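Local coordinates for protein beta-phenylalanine aminotransferase (Variovorax paradoxus, PDB 4AO9) that catalyses the pyridoxal-5'-phosphate-dependent transamination of beta-phenylalanine, probably passing its amino group to a keto acid, at residues Phe69-Ala74 and Asp412-Pro417; Gly99-Ser104 and Ala333-Leu338; Ala212-His217 and Gln244-Ser249; Ala360-Glu365 and Met369-Ile374. All blocks are in the same frame, centred on the assembly; numbering follows the deposited sequence.

Interaction 1: residues Phe69-Ala74 and Asp412-Pro417; sequences FPLTIA and DIYSSP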
# COMPACT_ATOMS: atom_id res chain seq x y z
N PHE A 69 20.95 -18.00 2.40
CA PHE A 69 20.54 -16.86 1.58
C PHE A 69 19.37 -17.33 0.72
O PHE A 69 19.26 -18.52 0.45
CB PHE A 69 21.69 -16.36 0.67
CG PHE A 69 22.24 -17.41 -0.24
CD1 PHE A 69 23.28 -18.23 0.17
CD2 PHE A 69 21.71 -17.60 -1.52
CE1 PHE A 69 23.78 -19.22 -0.66
CE2 PHE A 69 22.20 -18.60 -2.36
CZ PHE A 69 23.25 -19.41 -1.93
N PRO A 70 18.49 -16.41 0.31
CA PRO A 70 17.35 -16.82 -0.51
C PRO A 70 17.73 -16.95 -1.98
O PRO A 70 18.59 -16.20 -2.47
CB PRO A 70 16.35 -15.68 -0.32
CG PRO A 70 17.22 -14.48 -0.04
CD PRO A 70 18.35 -15.02 0.78
N LEU A 71 17.07 -17.86 -2.67
CA LEU A 71 17.18 -17.94 -4.13
C LEU A 71 16.60 -16.69 -4.77
O LEU A 71 15.57 -16.17 -4.34
CB LEU A 71 16.43 -19.16 -4.67
CG LEU A 71 16.88 -20.56 -4.24
CD1 LEU A 71 15.89 -21.61 -4.73
CD2 LEU A 71 18.26 -20.84 -4.79
N THR A 72 17.29 -16.21 -5.80
CA THR A 72 16.69 -15.25 -6.72
C THR A 72 15.88 -15.99 -7.77
O THR A 72 16.36 -16.96 -8.36
CB THR A 72 17.77 -14.38 -7.39
OG1 THR A 72 18.31 -13.50 -6.41
CG2 THR A 72 17.20 -13.55 -8.53
N ILE A 73 14.65 -15.53 -7.98
CA ILE A 73 13.76 -16.11 -8.98
C ILE A 73 13.87 -15.29 -10.26
O ILE A 73 13.64 -14.08 -10.24
CB ILE A 73 12.29 -16.20 -8.46
CG1 ILE A 73 12.21 -17.03 -7.16
CG2 ILE A 73 11.35 -16.73 -9.53
CD1 ILE A 73 12.81 -18.45 -7.26
N ALA A 74 14.25 -15.95 -11.35
CA ALA A 74 14.53 -15.29 -12.62
C ALA A 74 13.34 -15.21 -13.56
O ALA A 74 13.23 -14.28 -14.35
CB ALA A 74 15.69 -16.00 -13.33
N ASP A 412 12.59 -30.62 -6.92
CA ASP A 412 12.05 -29.70 -7.94
C ASP A 412 10.73 -29.04 -7.51
O ASP A 412 9.85 -28.79 -8.34
CB ASP A 412 11.91 -30.39 -9.30
CG ASP A 412 13.16 -31.15 -9.71
OD1 ASP A 412 14.27 -30.59 -9.56
OD2 ASP A 412 13.04 -32.31 -10.13
N ILE A 413 10.62 -28.75 -6.22
CA ILE A 413 9.43 -28.11 -5.67
C ILE A 413 9.84 -26.85 -4.92
O ILE A 413 10.67 -26.89 -4.03
CB ILE A 413 8.63 -29.08 -4.76
CG1 ILE A 413 7.95 -30.16 -5.62
CG2 ILE A 413 7.62 -28.32 -3.89
CD1 ILE A 413 7.53 -31.41 -4.88
N TYR A 414 9.24 -25.72 -5.31
CA TYR A 414 9.48 -24.45 -4.64
C TYR A 414 8.33 -24.19 -3.68
O TYR A 414 7.18 -24.06 -4.08
CB TYR A 414 9.57 -23.33 -5.67
CG TYR A 414 9.99 -21.99 -5.10
CD1 TYR A 414 11.30 -21.75 -4.72
CD2 TYR A 414 9.06 -20.95 -4.99
CE1 TYR A 414 11.70 -20.52 -4.23
CE2 TYR A 414 9.45 -19.71 -4.50
CZ TYR A 414 10.76 -19.51 -4.11
OH TYR A 414 11.17 -18.28 -3.63
N SER A 415 8.68 -24.15 -2.40
CA SER A 415 7.72 -24.00 -1.32
C SER A 415 8.12 -22.81 -0.46
O SER A 415 9.05 -22.08 -0.79
CB SER A 415 7.72 -25.28 -0.47
OG SER A 415 8.96 -25.44 0.21
N SER A 416 7.40 -22.62 0.63
CA SER A 416 7.78 -21.59 1.60
C SER A 416 8.59 -22.20 2.75
O SER A 416 8.33 -23.33 3.18
CB SER A 416 6.54 -20.92 2.15
OG SER A 416 5.71 -21.87 2.76
N PRO A 417 9.56 -21.43 3.28
CA PRO A 417 10.29 -21.90 4.45
C PRO A 417 9.38 -22.31 5.61
O PRO A 417 9.69 -23.27 6.32
CB PRO A 417 11.13 -20.68 4.84
CG PRO A 417 11.41 -20.01 3.52
CD PRO A 417 10.15 -20.19 2.72
O HOH W 1 13.70 -17.59 -2.91
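Ile-73 and Tyr-414 reach toward each other from opposite directions, and the CD1 methyl of Ile-73 lies 3.8 Å from Tyr-414 CE1, set obliquely to the ring. Ile-73 CG1 follows, 3.9 Å from Tyr-414 OH, because chi1 of -58° turns CG1 anti to the carbonyl carbon. Leu-71 CD1 approaches the same CE1 corner more loosely, at the ring edge and near its plane. Tyr-414 can extend this far since its CG is anti to the backbone N (chi1 -173°). A water in the ring plane gives a 2.7 Å hydrogen bond to Tyr-414 OH and a second, also 2.7 Å, to Leu-71 O; the hydroxyl itself bonds Thr-123 O of the second subunit. A phenylalanine here would probably leave that Thr-123 O without its hydroxyl partner and the water, still held by Leu-71 O, without its second one. Strands 72-77 and 413-414 are, within this chain, the outermost of a four-stranded mixed sheet, and both Tyr-414 and Ile-73 touch Leu-81 of strand 80-83. Leu-71 also touches Leu-409 of helix 398-410. Beyond 72-77 the sheet runs on, Thr-72 and Ile-73 pairing in a parallel ladder with a strand of the second subunit.

Interaction 2: residues Gly99-Ser104 and Ala333-Leu338; sequences GVYGHS and AGLTKL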
# COMPACT_ATOMS: atom_id res chain seq x y z
N GLY A 99 -0.91 -15.25 -5.94
CA GLY A 99 -0.59 -15.74 -7.29
C GLY A 99 -1.47 -16.90 -7.77
O GLY A 99 -0.99 -17.83 -8.41
N VAL A 100 -2.76 -16.82 -7.49
CA VAL A 100 -3.67 -17.93 -7.81
C VAL A 100 -3.77 -18.20 -9.31
O VAL A 100 -4.14 -19.31 -9.72
CB VAL A 100 -5.08 -17.73 -7.16
CG1 VAL A 100 -5.93 -16.71 -7.94
CG2 VAL A 100 -5.81 -19.07 -7.02
N TYR A 101 -3.42 -17.21 -10.12
CA TYR A 101 -3.52 -17.33 -11.58
C TYR A 101 -2.26 -17.90 -12.21
O TYR A 101 -2.20 -18.09 -13.43
CB TYR A 101 -3.82 -15.95 -12.20
CG TYR A 101 -4.93 -15.22 -11.50
CD1 TYR A 101 -6.26 -15.53 -11.75
CD2 TYR A 101 -4.64 -14.24 -10.54
CE1 TYR A 101 -7.28 -14.85 -11.09
CE2 TYR A 101 -5.67 -13.57 -9.87
CZ TYR A 101 -6.97 -13.88 -10.16
OH TYR A 101 -7.97 -13.22 -9.48
N GLY A 102 -1.26 -18.18 -11.38
CA GLY A 102 0.06 -18.54 -11.88
C GLY A 102 0.83 -17.30 -12.34
O GLY A 102 0.40 -16.15 -12.13
N HIS A 103 1.96 -17.54 -13.00
CA HIS A 103 2.92 -16.46 -13.26
C HIS A 103 2.80 -15.77 -14.60
O HIS A 103 3.48 -14.77 -14.83
CB HIS A 103 4.34 -16.99 -13.03
CG HIS A 103 4.51 -17.56 -11.66
ND1 HIS A 103 4.53 -16.77 -10.53
CD2 HIS A 103 4.57 -18.85 -11.23
CE1 HIS A 103 4.63 -17.54 -9.46
NE2 HIS A 103 4.66 -18.81 -9.86
N SER A 104 1.92 -16.27 -15.47
CA SER A 104 1.88 -15.79 -16.86
C SER A 104 0.52 -15.91 -17.53
O SER A 104 0.45 -16.11 -18.73
CB SER A 104 2.92 -16.54 -17.70
OG SER A 104 2.67 -17.93 -17.69
N ALA A 333 -10.58 -9.01 -14.79
CA ALA A 333 -10.27 -10.10 -15.72
C ALA A 333 -10.04 -11.41 -14.98
O ALA A 333 -10.56 -12.46 -15.37
CB ALA A 333 -9.07 -9.74 -16.56
N GLY A 334 -9.27 -11.37 -13.89
CA GLY A 334 -8.95 -12.58 -13.15
C GLY A 334 -10.18 -13.23 -12.55
O GLY A 334 -10.37 -14.45 -12.67
N LEU A 335 -11.02 -12.43 -11.91
CA LEU A 335 -12.19 -12.97 -11.22
C LEU A 335 -13.28 -13.47 -12.16
O LEU A 335 -14.00 -14.41 -11.83
CB LEU A 335 -12.75 -11.95 -10.22
CG LEU A 335 -11.80 -11.59 -9.08
CD1 LEU A 335 -12.37 -10.45 -8.26
CD2 LEU A 335 -11.48 -12.79 -8.19
N THR A 336 -13.40 -12.83 -13.33
CA THR A 336 -14.44 -13.23 -14.29
C THR A 336 -14.01 -14.35 -15.23
O THR A 336 -14.85 -15.18 -15.62
CB THR A 336 -14.95 -12.06 -15.16
OG1 THR A 336 -13.86 -11.47 -15.86
CG2 THR A 336 -15.65 -11.00 -14.33
N LYS A 337 -12.73 -14.38 -15.59
CA LYS A 337 -12.25 -15.33 -16.61
C LYS A 337 -11.56 -16.56 -16.04
O LYS A 337 -11.54 -17.62 -16.69
CB LYS A 337 -11.32 -14.64 -17.62
CG LYS A 337 -11.99 -13.52 -18.41
CD LYS A 337 -11.02 -12.87 -19.39
CE LYS A 337 -11.69 -11.73 -20.15
NZ LYS A 337 -10.79 -11.20 -21.22
N LEU A 338 -10.99 -16.44 -14.84
CA LEU A 338 -10.15 -17.50 -14.30
C LEU A 338 -10.57 -17.98 -12.93
O LEU A 338 -11.00 -19.12 -12.77
CB LEU A 338 -8.68 -17.06 -14.28
CG LEU A 338 -8.04 -16.79 -15.64
CD1 LEU A 338 -6.66 -16.19 -15.48
CD2 LEU A 338 -7.98 -18.10 -16.44
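Tyr-101 lays its phenol against the last turn of helix 325-337, meeting Gly-334, Leu-335 and Leu-338. It stands at a central position of the type I turn from Gly-99 to Gly-102. From CB, a chi1 of -47° puts CG anti to the carbonyl carbon and sends the ring out of the turn toward the helix. The CD1 corner is the first to touch, 3.8 Å from Leu-338 CD1 and equally close to the CB of that leucine, the first residue beyond the helix. At CE1 the partner becomes backbone: Gly-334 CA is 3.5 Å away, at a slant to the ring. CZ is still beside that glycine, 3.8 Å from Gly-334 CA. The fit depends on the missing side chain, as a CB built on Gly-334 would come within 2.7 Å of Tyr-101 CZ. At the tip, OH meets Leu-335 CD2 at 3.8 Å and makes its hydrogen bond elsewhere, with Tyr-288 O. Val-100 CG1 sits 3.6 Å above the centre of one ring face, so a neighbour in the turn also holds the ring. An alanine here would probably open a gap beside Gly-334 and leave Tyr-288 O without its hydroxyl partner. The chemistry is therefore divided along the ring: its carbons pack on the Gly-334 backbone and Leu-338, while the hydroxyl, buried beside the Leu-335 methyl, is satisfied by a carbonyl of the loop that follows the PLP-pocket residue Lys-287.

Interaction 3: residues Ala212-His217 and Gln244-Ser249; sequences AQIERH and QALRES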
# COMPACT_ATOMS: atom_id res chain seq x y z
N ALA A 212 -15.99 -14.03 27.79
CA ALA A 212 -15.75 -13.41 29.09
C ALA A 212 -15.06 -12.06 28.98
O ALA A 212 -15.46 -11.08 29.62
CB ALA A 212 -14.95 -14.34 30.01
N GLN A 213 -14.00 -12.01 28.17
CA GLN A 213 -13.23 -10.78 28.06
C GLN A 213 -13.91 -9.71 27.23
O GLN A 213 -13.83 -8.52 27.56
CB GLN A 213 -11.82 -11.07 27.56
CG GLN A 213 -11.00 -11.89 28.57
CD GLN A 213 -11.06 -11.35 29.99
OE1 GLN A 213 -10.76 -10.18 30.23
NE2 GLN A 213 -11.45 -12.21 30.93
N ILE A 214 -14.62 -10.11 26.18
CA ILE A 214 -15.40 -9.13 25.41
C ILE A 214 -16.53 -8.52 26.25
O ILE A 214 -16.71 -7.31 26.27
CB ILE A 214 -15.91 -9.70 24.07
CG1 ILE A 214 -14.72 -10.00 23.15
CG2 ILE A 214 -16.89 -8.72 23.40
CD1 ILE A 214 -15.06 -10.89 21.97
N GLU A 215 -17.26 -9.36 26.99
CA GLU A 215 -18.32 -8.86 27.88
C GLU A 215 -17.74 -7.98 29.00
O GLU A 215 -18.29 -6.91 29.30
CB GLU A 215 -19.14 -10.01 28.46
CG GLU A 215 -19.98 -10.77 27.44
CD GLU A 215 -20.64 -12.01 28.03
OE1 GLU A 215 -21.15 -11.93 29.17
OE2 GLU A 215 -20.66 -13.07 27.36
N ARG A 216 -16.63 -8.42 29.58
CA ARG A 216 -16.00 -7.67 30.68
C ARG A 216 -15.59 -6.26 30.26
O ARG A 216 -15.76 -5.31 31.03
CB ARG A 216 -14.78 -8.43 31.20
CG ARG A 216 -14.03 -7.73 32.34
CD ARG A 216 -12.83 -8.58 32.76
NE ARG A 216 -11.92 -7.85 33.62
CZ ARG A 216 -10.59 -7.87 33.52
NH1 ARG A 216 -9.99 -8.59 32.57
NH2 ARG A 216 -9.84 -7.16 34.36
N HIS A 217 -15.07 -6.13 29.05
CA HIS A 217 -14.61 -4.83 28.55
C HIS A 217 -15.59 -4.21 27.57
O HIS A 217 -15.22 -3.30 26.81
CB HIS A 217 -13.27 -4.97 27.83
CG HIS A 217 -12.15 -5.50 28.67
ND1 HIS A 217 -11.90 -6.85 28.79
CD2 HIS A 217 -11.18 -4.87 29.38
CE1 HIS A 217 -10.84 -7.04 29.56
NE2 HIS A 217 -10.39 -5.85 29.93
N GLN A 244 -18.63 -18.07 16.19
CA GLN A 244 -19.99 -17.68 16.60
C GLN A 244 -19.98 -16.90 17.92
O GLN A 244 -20.73 -15.93 18.07
CB GLN A 244 -20.91 -18.91 16.67
CG GLN A 244 -22.39 -18.60 16.93
CD GLN A 244 -23.03 -17.71 15.87
OE1 GLN A 244 -22.63 -17.70 14.69
NE2 GLN A 244 -24.04 -16.95 16.28
N ALA A 245 -19.13 -17.29 18.86
CA ALA A 245 -18.99 -16.56 20.12
C ALA A 245 -18.54 -15.12 19.86
O ALA A 245 -19.01 -14.20 20.53
CB ALA A 245 -18.02 -17.27 21.06
N LEU A 246 -17.66 -14.92 18.88
CA LEU A 246 -17.23 -13.56 18.53
C LEU A 246 -18.37 -12.71 17.97
O LEU A 246 -18.53 -11.55 18.35
CB LEU A 246 -16.07 -13.62 17.53
CG LEU A 246 -14.81 -14.35 17.98
CD1 LEU A 246 -13.69 -14.11 16.97
CD2 LEU A 246 -14.36 -13.97 19.39
N ARG A 247 -19.15 -13.29 17.06
CA ARG A 247 -20.29 -12.59 16.49
C ARG A 247 -21.30 -12.23 17.57
O ARG A 247 -21.75 -11.08 17.66
CB ARG A 247 -20.93 -13.44 15.37
CG ARG A 247 -22.25 -12.90 14.80
CD ARG A 247 -22.08 -11.63 13.95
NE ARG A 247 -21.93 -10.43 14.78
CZ ARG A 247 -21.61 -9.23 14.31
NH1 ARG A 247 -21.36 -9.04 13.02
NH2 ARG A 247 -21.50 -8.20 15.16
N GLU A 248 -21.62 -13.20 18.43
CA GLU A 248 -22.60 -12.95 19.48
C GLU A 248 -22.13 -11.91 20.49
O GLU A 248 -22.90 -11.02 20.87
CB GLU A 248 -22.97 -14.25 20.18
CG GLU A 248 -23.83 -15.15 19.31
CD GLU A 248 -24.08 -16.53 19.89
OE1 GLU A 248 -23.67 -16.80 21.05
OE2 GLU A 248 -24.67 -17.36 19.17
N SER A 249 -20.87 -12.03 20.92
CA SER A 249 -20.30 -11.12 21.91
C SER A 249 -20.18 -9.69 21.36
O SER A 249 -20.54 -8.73 22.05
CB SER A 249 -18.94 -11.64 22.39
OG SER A 249 -19.08 -12.92 23.00
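Ile-214 packs on Leu-246 and Ser-249 where two helices lie side by side on the large sheet of the fold-type-I PLP domain. Both helices are the connections of beta-alpha-beta units: helix 207-216 joins strands 198-202 and 221-226, whereas helix 240-253 leads into strand 256-260, parallel to 221-226. Helix 240-253 presents Gln-244 first, whose NE2 reaches one turn ahead to Glu-248 OE2 in a nearly straight bond of 3.0 Å (168° at the hydrogen), arriving on the anti side of the carboxylate but well out of its plane. Leu-246 leaves its backbone pointing away from helix 207-216, yet its CD2 swings back to within 4.1 Å of Ile-214 CD1, the two side chains crossing at about a right angle above Val-226 and Val-224 of strand 221-226. Arg-247 turns elsewhere, to a salt bridge with Asp-281. Glu-248 also links the helices, through a salt bridge from OE1 to Arg-211. Ser-249 makes the closest approach: its CB is 3.7 Å from Ile-214 CG2. With OG beside the backbone N (chi1 -61°), the hydroxyl folds back along its own helix and leaves the methylene to the isoleucine. There OG donates to Ala-245 O at 2.8 Å, while Ser-249 N reaches the same oxygen from the opposite face of the carbonyl plane.

Interaction 4: residues Ala360-Glu365 and Met369-Ile374; sequences ALCANE and MQFTGI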
# COMPACT_ATOMS: atom_id res chain seq x y z
N ALA A 360 -2.89 -38.74 5.73
CA ALA A 360 -2.93 -40.21 5.76
C ALA A 360 -1.51 -40.78 5.70
O ALA A 360 -1.18 -41.71 6.44
CB ALA A 360 -3.78 -40.74 4.62
N LEU A 361 -0.69 -40.21 4.82
CA LEU A 361 0.70 -40.62 4.66
C LEU A 361 1.47 -40.47 5.98
O LEU A 361 2.14 -41.40 6.43
CB LEU A 361 1.37 -39.83 3.53
CG LEU A 361 2.89 -39.92 3.32
CD1 LEU A 361 3.33 -41.35 3.01
CD2 LEU A 361 3.33 -38.95 2.21
N CYS A 362 1.36 -39.30 6.60
CA CYS A 362 2.07 -39.02 7.84
C CYS A 362 1.65 -39.98 8.95
O CYS A 362 2.50 -40.52 9.66
CB CYS A 362 1.83 -37.58 8.28
SG CYS A 362 2.62 -36.33 7.22
N ALA A 363 0.34 -40.19 9.08
CA ALA A 363 -0.21 -41.10 10.09
C ALA A 363 0.25 -42.53 9.86
O ALA A 363 0.63 -43.22 10.81
CB ALA A 363 -1.73 -41.01 10.10
N ASN A 364 0.23 -42.97 8.60
CA ASN A 364 0.68 -44.32 8.24
C ASN A 364 2.15 -44.56 8.59
O ASN A 364 2.53 -45.67 8.96
CB ASN A 364 0.42 -44.62 6.76
CG ASN A 364 -1.05 -44.87 6.46
OD1 ASN A 364 -1.84 -45.20 7.35
ND2 ASN A 364 -1.43 -44.72 5.19
N GLU A 365 2.96 -43.51 8.48
CA GLU A 365 4.39 -43.59 8.77
C GLU A 365 4.73 -43.40 10.25
O GLU A 365 5.88 -43.60 10.66
CB GLU A 365 5.17 -42.59 7.91
CG GLU A 365 5.12 -42.86 6.41
CD GLU A 365 5.67 -44.22 6.02
OE1 GLU A 365 6.72 -44.62 6.56
OE2 GLU A 365 5.04 -44.89 5.17
N MET A 369 3.97 -35.36 12.22
CA MET A 369 3.92 -34.42 11.11
C MET A 369 2.48 -34.42 10.61
O MET A 369 1.83 -35.46 10.55
CB MET A 369 4.90 -34.85 10.00
CG MET A 369 5.08 -33.84 8.88
SD MET A 369 6.17 -34.49 7.58
CE MET A 369 6.29 -33.03 6.55
N GLN A 370 1.98 -33.24 10.29
CA GLN A 370 0.62 -33.12 9.79
C GLN A 370 0.51 -31.86 8.95
O GLN A 370 1.39 -31.01 8.96
CB GLN A 370 -0.38 -33.06 10.95
CG GLN A 370 -0.21 -31.84 11.84
CD GLN A 370 -1.25 -31.82 12.93
OE1 GLN A 370 -2.43 -31.56 12.67
NE2 GLN A 370 -0.83 -32.12 14.14
N PHE A 371 -0.59 -31.77 8.20
CA PHE A 371 -0.90 -30.58 7.42
C PHE A 371 -2.24 -30.05 7.88
O PHE A 371 -3.23 -30.77 7.88
CB PHE A 371 -0.92 -30.93 5.93
CG PHE A 371 0.44 -31.20 5.36
CD1 PHE A 371 1.09 -32.41 5.61
CD2 PHE A 371 1.08 -30.24 4.57
CE1 PHE A 371 2.36 -32.66 5.08
CE2 PHE A 371 2.35 -30.49 4.03
CZ PHE A 371 2.99 -31.70 4.29
N THR A 372 -2.25 -28.79 8.31
CA THR A 372 -3.48 -28.13 8.75
C THR A 372 -3.97 -27.17 7.67
O THR A 372 -3.17 -26.70 6.86
CB THR A 372 -3.28 -27.36 10.08
OG1 THR A 372 -2.21 -26.41 9.96
CG2 THR A 372 -2.96 -28.32 11.21
N GLY A 373 -5.26 -26.90 7.65
CA GLY A 373 -5.80 -25.88 6.75
C GLY A 373 -7.17 -26.21 6.20
O GLY A 373 -7.89 -27.06 6.75
N ILE A 374 -7.53 -25.52 5.12
CA ILE A 374 -8.83 -25.63 4.48
C ILE A 374 -8.63 -25.50 2.98
O ILE A 374 -7.88 -24.64 2.52
CB ILE A 374 -9.79 -24.47 4.92
CG1 ILE A 374 -10.04 -24.50 6.43
CG2 ILE A 374 -11.12 -24.55 4.14
CD1 ILE A 374 -10.72 -23.24 6.97
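Gln-370 NE2 is gripped by two carbonyls, Gly-385 O and Val-383 O, while at the other end of the residue Gln-370 N lies 4.4 Å from Cys-362 SG. Just before it, Met-369 O meets Cys-362 more closely, with CB at 3.1 Å and SG at 3.5 Å. These van der Waals contacts bring the start of strand 370-374 against the last turns of helix 341-365, with only three residues between the two segments. The thiol is turned anti to its carbonyl carbon (chi1 -69°), which places SG alongside the methionine chain. Met-369 has CG anti to the backbone N (chi1 -172°) and is extended beyond it, running past the sulfur: CG lies 3.9 Å from Cys-362 SG and SD 4.0 Å. Phe-371 offers the edge of its ring, CE1 being 4.3 Å from SG. The phenylalanine also packs on Tyr-435 and Ile-439 of helix 429-445. The strand pairs with 377-381 in a three-stranded antiparallel sheet. Across the two segments the contact is thus van der Waals packing among a thiol, a carbonyl, a thioether and an aromatic edge, and the polar tie between helix and strand is the bond of Asn-359 OD1 to Phe-371 N.

Overall arrangement
From the N terminus, 69-74 opens the longest loop, which interaction 1 closes only at 412-417, tying the two outermost strands, within the chain, of the four-stranded sheet. Inside it, 99-104 opens the loop that interaction 2 closes at 333-338, joining a loop to the end of helix 325-337. Interaction 3 is nested deeper still, pairing two helices on the large seven-stranded sheet, across the chain's centre from interactions 1 and 2. Interaction 4 follows interaction 2 in series and is a short local closure from helix 341-365 to strand 370-374, within the span of interaction 1. No two loops cross. Interactions 1 and 2, with centres about 22 Å apart, both touch the second subunit.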